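Local coordinates for aldehyde dehydrogenase (Anabaena variabilis, PDB 4H7N), which probably acts as an NAD+-dependent aldehyde dehydrogenase, oxidising aldehydes to carboxylic acids, at residues T352-N355 with V360-E363; I269-V274 with V354-K359. All blocks are in the same frame, centred on the assembly; numbering follows the deposited sequence.

Contact 1. Residues T352-N355 with V360-E363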
ATOM      1  N   THR A 352       5.012  27.266  29.676  1.00 34.97           N
ATOM      2  CA  THR A 352       4.633  28.389  28.804  1.00 34.43           C
ATOM      3  C   THR A 352       5.921  29.151  28.414  1.00 34.74           C
ATOM      4  O   THR A 352       7.039  28.747  28.776  1.00 34.00           O
ATOM      5  CB  THR A 352       3.587  29.341  29.459  1.00 36.16           C
ATOM      6  OG1 THR A 352       4.155  29.996  30.592  1.00 34.22           O
ATOM      7  CG2 THR A 352       2.287  28.590  29.908  1.00 36.26           C
ATOM      8  N   ASN A 353       5.740  30.248  27.695  1.00 34.73           N
ATOM      9  CA  ASN A 353       6.834  30.940  27.024  1.00 37.27           C
ATOM     10  C   ASN A 353       7.622  29.972  26.147  1.00 36.54           C
ATOM     11  O   ASN A 353       8.826  29.882  26.246  1.00 36.88           O
ATOM     12  CB  ASN A 353       7.743  31.567  28.052  1.00 40.27           C
ATOM     13  CG  ASN A 353       8.449  32.794  27.521  1.00 43.12           C
ATOM     14  OD1 ASN A 353       7.813  33.699  26.988  1.00 43.46           O
ATOM     15  ND2 ASN A 353       9.774  32.835  27.668  1.00 45.05           N
ATOM     16  N   VAL A 354       6.904  29.195  25.337  1.00 35.60           N
ATOM     17  CA  VAL A 354       7.513  28.135  24.498  1.00 34.31           C
ATOM     18  C   VAL A 354       7.364  28.519  23.037  1.00 34.30           C
ATOM     19  O   VAL A 354       6.571  29.417  22.696  1.00 34.36           O
ATOM     20  CB  VAL A 354       6.887  26.759  24.742  1.00 35.08           C
ATOM     21  CG1 VAL A 354       7.159  26.286  26.156  1.00 33.84           C
ATOM     22  CG2 VAL A 354       5.373  26.779  24.504  1.00 34.69           C
ATOM     23  N   ASN A 355       8.177  27.905  22.195  1.00 33.50           N
ATOM     24  CA  ASN A 355       8.130  28.186  20.766  1.00 35.26           C
ATOM     25  C   ASN A 355       8.777  27.060  19.968  1.00 35.32           C
ATOM     26  O   ASN A 355       9.299  26.087  20.535  1.00 32.67           O
ATOM     27  CB  ASN A 355       8.739  29.549  20.444  1.00 36.88           C
ATOM     28  CG  ASN A 355      10.219  29.615  20.741  1.00 38.98           C
ATOM     29  OD1 ASN A 355      11.005  28.833  20.245  1.00 38.67           O
ATOM     30  ND2 ASN A 355      10.602  30.561  21.567  1.00 43.50           N
ATOM     31  N   VAL A 360      11.047  20.323  22.476  1.00 34.15           N
ATOM     32  CA  VAL A 360       9.776  19.870  23.035  1.00 33.04           C
ATOM     33  C   VAL A 360       8.568  20.218  22.137  1.00 31.41           C
ATOM     34  O   VAL A 360       7.497  19.653  22.284  1.00 31.14           O
ATOM     35  CB  VAL A 360       9.612  20.418  24.480  1.00 33.41           C
ATOM     36  CG1 VAL A 360       9.143  21.863  24.466  1.00 33.26           C
ATOM     37  CG2 VAL A 360       8.675  19.541  25.284  1.00 33.88           C
HETATM   38  N   MSE A 361       8.736  21.183  21.242  1.00 31.06           N
HETATM   39  CA  MSE A 361       7.703  21.555  20.279  1.00 32.32           C
HETATM   40  C   MSE A 361       7.892  20.986  18.886  1.00 33.70           C
HETATM   41  O   MSE A 361       7.034  21.182  18.010  1.00 31.63           O
HETATM   42  CB  MSE A 361       7.571  23.084  20.329  1.00 35.47           C
HETATM   43  CG  MSE A 361       6.839  23.352  21.650  1.00 39.64           C
HETATM   44 SE   MSE A 361       5.841  25.012  21.551  0.85 48.86          SE
HETATM   45  CE  MSE A 361       4.176  24.126  20.994  1.00 39.62           C
ATOM     46  N   THR A 362       8.989  20.275  18.647  1.00 33.99           N
ATOM     47  CA  THR A 362       9.255  19.791  17.315  1.00 35.80           C
ATOM     48  C   THR A 362       9.553  18.286  17.268  1.00 35.73           C
ATOM     49  O   THR A 362       8.986  17.618  16.439  1.00 38.97           O
ATOM     50  CB  THR A 362      10.410  20.538  16.665  1.00 36.90           C
ATOM     51  OG1 THR A 362      11.578  20.352  17.450  1.00 34.28           O
ATOM     52  CG2 THR A 362      10.085  22.016  16.537  1.00 38.62           C
ATOM     53  N   GLU A 363      10.404  17.754  18.139  1.00 32.10           N
ATOM     54  CA  GLU A 363      10.733  16.326  18.124  1.00 31.37           C
ATOM     55  C   GLU A 363       9.796  15.583  19.076  1.00 30.14           C
ATOM     56  O   GLU A 363       9.390  16.138  20.077  1.00 28.64           O
ATOM     57  CB  GLU A 363      12.191  16.098  18.519  1.00 35.64           C
ATOM     58  CG  GLU A 363      13.163  16.783  17.547  1.00 40.04           C
ATOM     59  CD  GLU A 363      14.604  16.837  18.045  1.00 45.62           C
ATOM     60  OE1 GLU A 363      14.979  16.094  18.974  1.00 45.00           O
ATOM     61  OE2 GLU A 363      15.378  17.648  17.490  1.00 53.74           O
TER

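Contact 2. Residues I269-V274 with V354-K359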
ATOM      1  N   ILE A 269      -1.193  14.154  22.921  1.00 22.34           N
ATOM      2  CA  ILE A 269      -1.165  15.577  22.600  1.00 23.00           C
ATOM      3  C   ILE A 269       0.199  16.117  23.107  1.00 24.60           C
ATOM      4  O   ILE A 269       0.487  16.045  24.305  1.00 26.05           O
ATOM      5  CB  ILE A 269      -2.314  16.361  23.257  1.00 24.78           C
ATOM      6  CG1 ILE A 269      -3.697  15.891  22.783  1.00 26.10           C
ATOM      7  CG2 ILE A 269      -2.122  17.867  23.016  1.00 25.55           C
ATOM      8  CD1 ILE A 269      -3.864  15.886  21.256  1.00 26.26           C
ATOM      9  N   GLU A 270       1.019  16.649  22.210  1.00 24.41           N
ATOM     10  CA  GLU A 270       2.339  17.096  22.590  1.00 25.42           C
ATOM     11  C   GLU A 270       2.569  18.593  22.365  1.00 26.29           C
ATOM     12  O   GLU A 270       3.624  19.100  22.691  1.00 26.71           O
ATOM     13  CB  GLU A 270       3.367  16.295  21.812  1.00 27.99           C
ATOM     14  CG  GLU A 270       3.477  14.832  22.281  1.00 27.89           C
ATOM     15  CD  GLU A 270       4.849  14.158  22.022  1.00 29.33           C
ATOM     16  OE1 GLU A 270       5.813  14.843  21.622  1.00 27.15           O
ATOM     17  OE2 GLU A 270       4.926  12.910  22.207  1.00 30.14           O
ATOM     18  N   ARG A 271       1.603  19.281  21.771  1.00 27.31           N
ATOM     19  CA  ARG A 271       1.679  20.737  21.529  1.00 27.28           C
ATOM     20  C   ARG A 271       0.278  21.320  21.647  1.00 25.99           C
ATOM     21  O   ARG A 271      -0.641  20.747  21.115  1.00 27.56           O
ATOM     22  CB  ARG A 271       2.121  21.052  20.121  1.00 26.81           C
ATOM     23  CG  ARG A 271       3.335  20.275  19.719  1.00 27.98           C
ATOM     24  CD  ARG A 271       3.757  20.651  18.324  1.00 26.45           C
ATOM     25  NE  ARG A 271       3.118  19.881  17.284  1.00 24.55           N
ATOM     26  CZ  ARG A 271       2.682  20.383  16.121  1.00 25.01           C
ATOM     27  NH1 ARG A 271       2.662  21.695  15.887  1.00 26.04           N
ATOM     28  NH2 ARG A 271       2.179  19.571  15.207  1.00 24.46           N
ATOM     29  N   ILE A 272       0.142  22.454  22.315  1.00 26.91           N
ATOM     30  CA  ILE A 272      -1.146  23.037  22.607  1.00 26.46           C
ATOM     31  C   ILE A 272      -1.135  24.527  22.226  1.00 27.13           C
ATOM     32  O   ILE A 272      -0.258  25.286  22.699  1.00 26.51           O
ATOM     33  CB  ILE A 272      -1.464  22.869  24.095  1.00 27.40           C
ATOM     34  CG1 ILE A 272      -1.500  21.379  24.468  1.00 27.35           C
ATOM     35  CG2 ILE A 272      -2.827  23.452  24.379  1.00 28.21           C
ATOM     36  CD1 ILE A 272      -1.267  21.158  25.971  1.00 28.50           C
ATOM     37  N   TYR A 273      -2.045  24.905  21.325  1.00 25.67           N
ATOM     38  CA  TYR A 273      -2.166  26.270  20.829  1.00 26.17           C
ATOM     39  C   TYR A 273      -3.495  26.835  21.305  1.00 27.71           C
ATOM     40  O   TYR A 273      -4.526  26.211  21.094  1.00 28.69           O
ATOM     41  CB  TYR A 273      -2.074  26.275  19.298  1.00 27.46           C
ATOM     42  CG  TYR A 273      -0.785  25.640  18.829  1.00 27.20           C
ATOM     43  CD1 TYR A 273       0.402  26.354  18.835  1.00 27.37           C
ATOM     44  CD2 TYR A 273      -0.750  24.282  18.477  1.00 27.33           C
ATOM     45  CE1 TYR A 273       1.604  25.751  18.504  1.00 28.02           C
ATOM     46  CE2 TYR A 273       0.431  23.666  18.107  1.00 27.00           C
ATOM     47  CZ  TYR A 273       1.607  24.405  18.132  1.00 27.18           C
ATOM     48  OH  TYR A 273       2.746  23.778  17.752  1.00 26.60           O
ATOM     49  N   VAL A 274      -3.484  28.011  21.953  1.00 28.14           N
ATOM     50  CA  VAL A 274      -4.707  28.574  22.527  1.00 29.78           C
ATOM     51  C   VAL A 274      -4.880  30.031  22.125  1.00 30.68           C
ATOM     52  O   VAL A 274      -3.932  30.818  22.176  1.00 30.28           O
ATOM     53  CB  VAL A 274      -4.673  28.513  24.071  1.00 30.41           C
ATOM     54  CG1 VAL A 274      -6.026  28.903  24.645  1.00 32.80           C
ATOM     55  CG2 VAL A 274      -4.297  27.116  24.539  1.00 31.40           C
ATOM     56  N   VAL A 354       6.904  29.195  25.337  1.00 35.60           N
ATOM     57  CA  VAL A 354       7.513  28.135  24.498  1.00 34.31           C
ATOM     58  C   VAL A 354       7.364  28.519  23.037  1.00 34.30           C
ATOM     59  O   VAL A 354       6.571  29.417  22.696  1.00 34.36           O
ATOM     60  CB  VAL A 354       6.887  26.759  24.742  1.00 35.08           C
ATOM     61  CG1 VAL A 354       7.159  26.286  26.156  1.00 33.84           C
ATOM     62  CG2 VAL A 354       5.373  26.779  24.504  1.00 34.69           C
ATOM     63  N   ASN A 355       8.177  27.905  22.195  1.00 33.50           N
ATOM     64  CA  ASN A 355       8.130  28.186  20.766  1.00 35.26           C
ATOM     65  C   ASN A 355       8.777  27.060  19.968  1.00 35.32           C
ATOM     66  O   ASN A 355       9.299  26.087  20.535  1.00 32.67           O
ATOM     67  CB  ASN A 355       8.739  29.549  20.444  1.00 36.88           C
ATOM     68  CG  ASN A 355      10.219  29.615  20.741  1.00 38.98           C
ATOM     69  OD1 ASN A 355      11.005  28.833  20.245  1.00 38.67           O
ATOM     70  ND2 ASN A 355      10.602  30.561  21.567  1.00 43.50           N
ATOM     71  N   HIS A 356       8.722  27.180  18.653  1.00 36.58           N
ATOM     72  CA  HIS A 356       9.145  26.097  17.794  1.00 35.24           C
ATOM     73  C   HIS A 356      10.674  26.081  17.597  1.00 37.51           C
ATOM     74  O   HIS A 356      11.173  25.251  16.834  1.00 36.89           O
ATOM     75  CB  HIS A 356       8.390  26.168  16.456  1.00 35.86           C
ATOM     76  CG  HIS A 356       6.975  25.674  16.521  1.00 35.12           C
ATOM     77  ND1 HIS A 356       6.332  25.137  15.429  1.00 37.86           N
ATOM     78  CD2 HIS A 356       6.084  25.612  17.542  1.00 38.30           C
ATOM     79  CE1 HIS A 356       5.104  24.769  15.767  1.00 38.05           C
ATOM     80  NE2 HIS A 356       4.929  25.030  17.050  1.00 36.52           N
ATOM     81  N   SER A 357      11.437  26.925  18.311  1.00 35.67           N
ATOM     82  CA  SER A 357      12.900  26.708  18.349  1.00 37.02           C
ATOM     83  C   SER A 357      13.261  25.562  19.305  1.00 36.85           C
ATOM     84  O   SER A 357      14.384  25.083  19.293  1.00 36.26           O
ATOM     85  CB  SER A 357      13.658  27.962  18.791  1.00 38.64           C
ATOM     86  OG  SER A 357      13.489  28.187  20.183  1.00 37.96           O
HETATM   87  N   MSE A 358      12.314  25.112  20.128  1.00 34.06           N
HETATM   88  CA  MSE A 358      12.611  24.112  21.162  1.00 33.49           C
HETATM   89  C   MSE A 358      12.264  22.692  20.719  1.00 33.58           C
HETATM   90  O   MSE A 358      11.249  22.443  20.020  1.00 34.63           O
HETATM   91  CB  MSE A 358      11.805  24.425  22.454  1.00 33.76           C
HETATM   92  CG  MSE A 358      11.987  25.815  22.997  1.00 33.99           C
HETATM   93 SE   MSE A 358      10.572  26.200  24.332  1.00 36.35          SE
HETATM   94  CE  MSE A 358      11.318  27.928  24.860  1.00 36.58           C
ATOM     95  N   LYS A 359      13.056  21.724  21.180  1.00 34.43           N
ATOM     96  CA  LYS A 359      12.816  20.324  20.874  1.00 34.66           C
ATOM     97  C   LYS A 359      11.474  19.849  21.314  1.00 33.29           C
ATOM     98  O   LYS A 359      10.837  19.036  20.642  1.00 29.81           O
ATOM     99  CB  LYS A 359      13.825  19.456  21.594  1.00 38.49           C
ATOM    100  CG  LYS A 359      15.238  19.585  21.060  1.00 41.40           C
ATOM    101  CD  LYS A 359      16.143  18.800  21.994  1.00 43.07           C
ATOM    102  CE  LYS A 359      17.602  19.141  21.818  1.00 46.38           C
ATOM    103  NZ  LYS A 359      18.201  18.151  20.897  1.00 48.90           N
TER

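Contact 1. Residues T352-N355 with V360-E363
Val354 and Met361, a selenomethionine in this crystal, meet inside the loop that joins strand 349-352 to its parallel neighbour 369-375 in the seven-stranded mixed sheet of the aldehyde dehydrogenase fold. The tight part is apolar. The selenium of Met361 sits 3.5 Å from CG2 of Val354 and 3.8 Å from its CB, and the two side chains cross at about a right angle. A branched valine presents a compact methyl surface here, while the long, flexible chain of Met361 reaches it with its selenium; a sharp turn about the bond from CG to selenium (chi3 94°) then carries CE off towards strand 269-275, where Met361 touches Arg271 and Tyr273. Both residues are buried, and both also touch Met373 on strand 369-375, so the sheet forms part of their surroundings.

Asn355 marks the looser, partly exposed side. Its CB points away from 360-363, and its amide oxygen OD1 is taken up by N and OG of Ser357, a polar choice that suits the outer edge of a loop. No hydrogen bond joins the two segments: the carbonyl O of Asn355 simply packs 3.5 Å from CB of Met361 and 3.8 Å from CG of the same residue.

Contact 2. Residues I269-V274 with V354-K359
Tyr273 and His356 come at each other from opposite directions and meet at their polar ends. CB of His356 does not itself head for segment 269-274; with CG anti to the carbonyl carbon (chi1 -77°) the imidazole reaches it. Beyond CG, ND1 hydrogen-bonds Asp387 OD2, whereas CD2 lies 3.8 Å from the hydroxyl OH of Tyr273. CE1 stands 3.2 Å from the same Tyr273 OH and 3.9 Å from NH1 of Arg271. At the tip, NE2 forms a short hydrogen bond of 2.6 Å to Tyr273 OH, which reaches the imidazole edge near its plane; neither the Tyr273 ring nor the His356 ring lies over the other's face, and their planes are 59° apart.

The histidine rides on a type I beta turn from Asn355 to Met358, which holds an Asx turn, Asn355 OD1 accepting from Ser357 N, with Ser357 OG as a second donor to the same oxygen. A histidine suits this place because its two ring nitrogens can serve the aspartate and the tyrosine at once.

Arg271 NH1 donates to Tyr273 OH over 2.8 Å (153° at the hydrogen), which would help fix the hydroxyl. The guanidinium is itself held by three backbone carbonyls, NE by Lys236 O, NH1 by Leu384 O and NH2 by Ala385 O.

The centres of the two contacts lie about 3 Å apart, and both involve the loop between strands 349-352 and 369-375. Along the chain, segment 269-274 of strand 269-275 comes first; 352-355, 354-359 and 360-363 together cover 352-363 without a gap, and Val354 and Asn355 belong to both contacts. Contact 1 packs the loop on itself, while contact 2 ties its turn to strand 269-275, which runs beside 369-375 in the sheet. Met361 bridges them: its CE is 3.6 Å from Tyr273 OH, and its carbonyl O 3.3 Å from Arg271 CD. Loop and sheet thus share one largely buried patch, away from the predicted active-site residue Glu232.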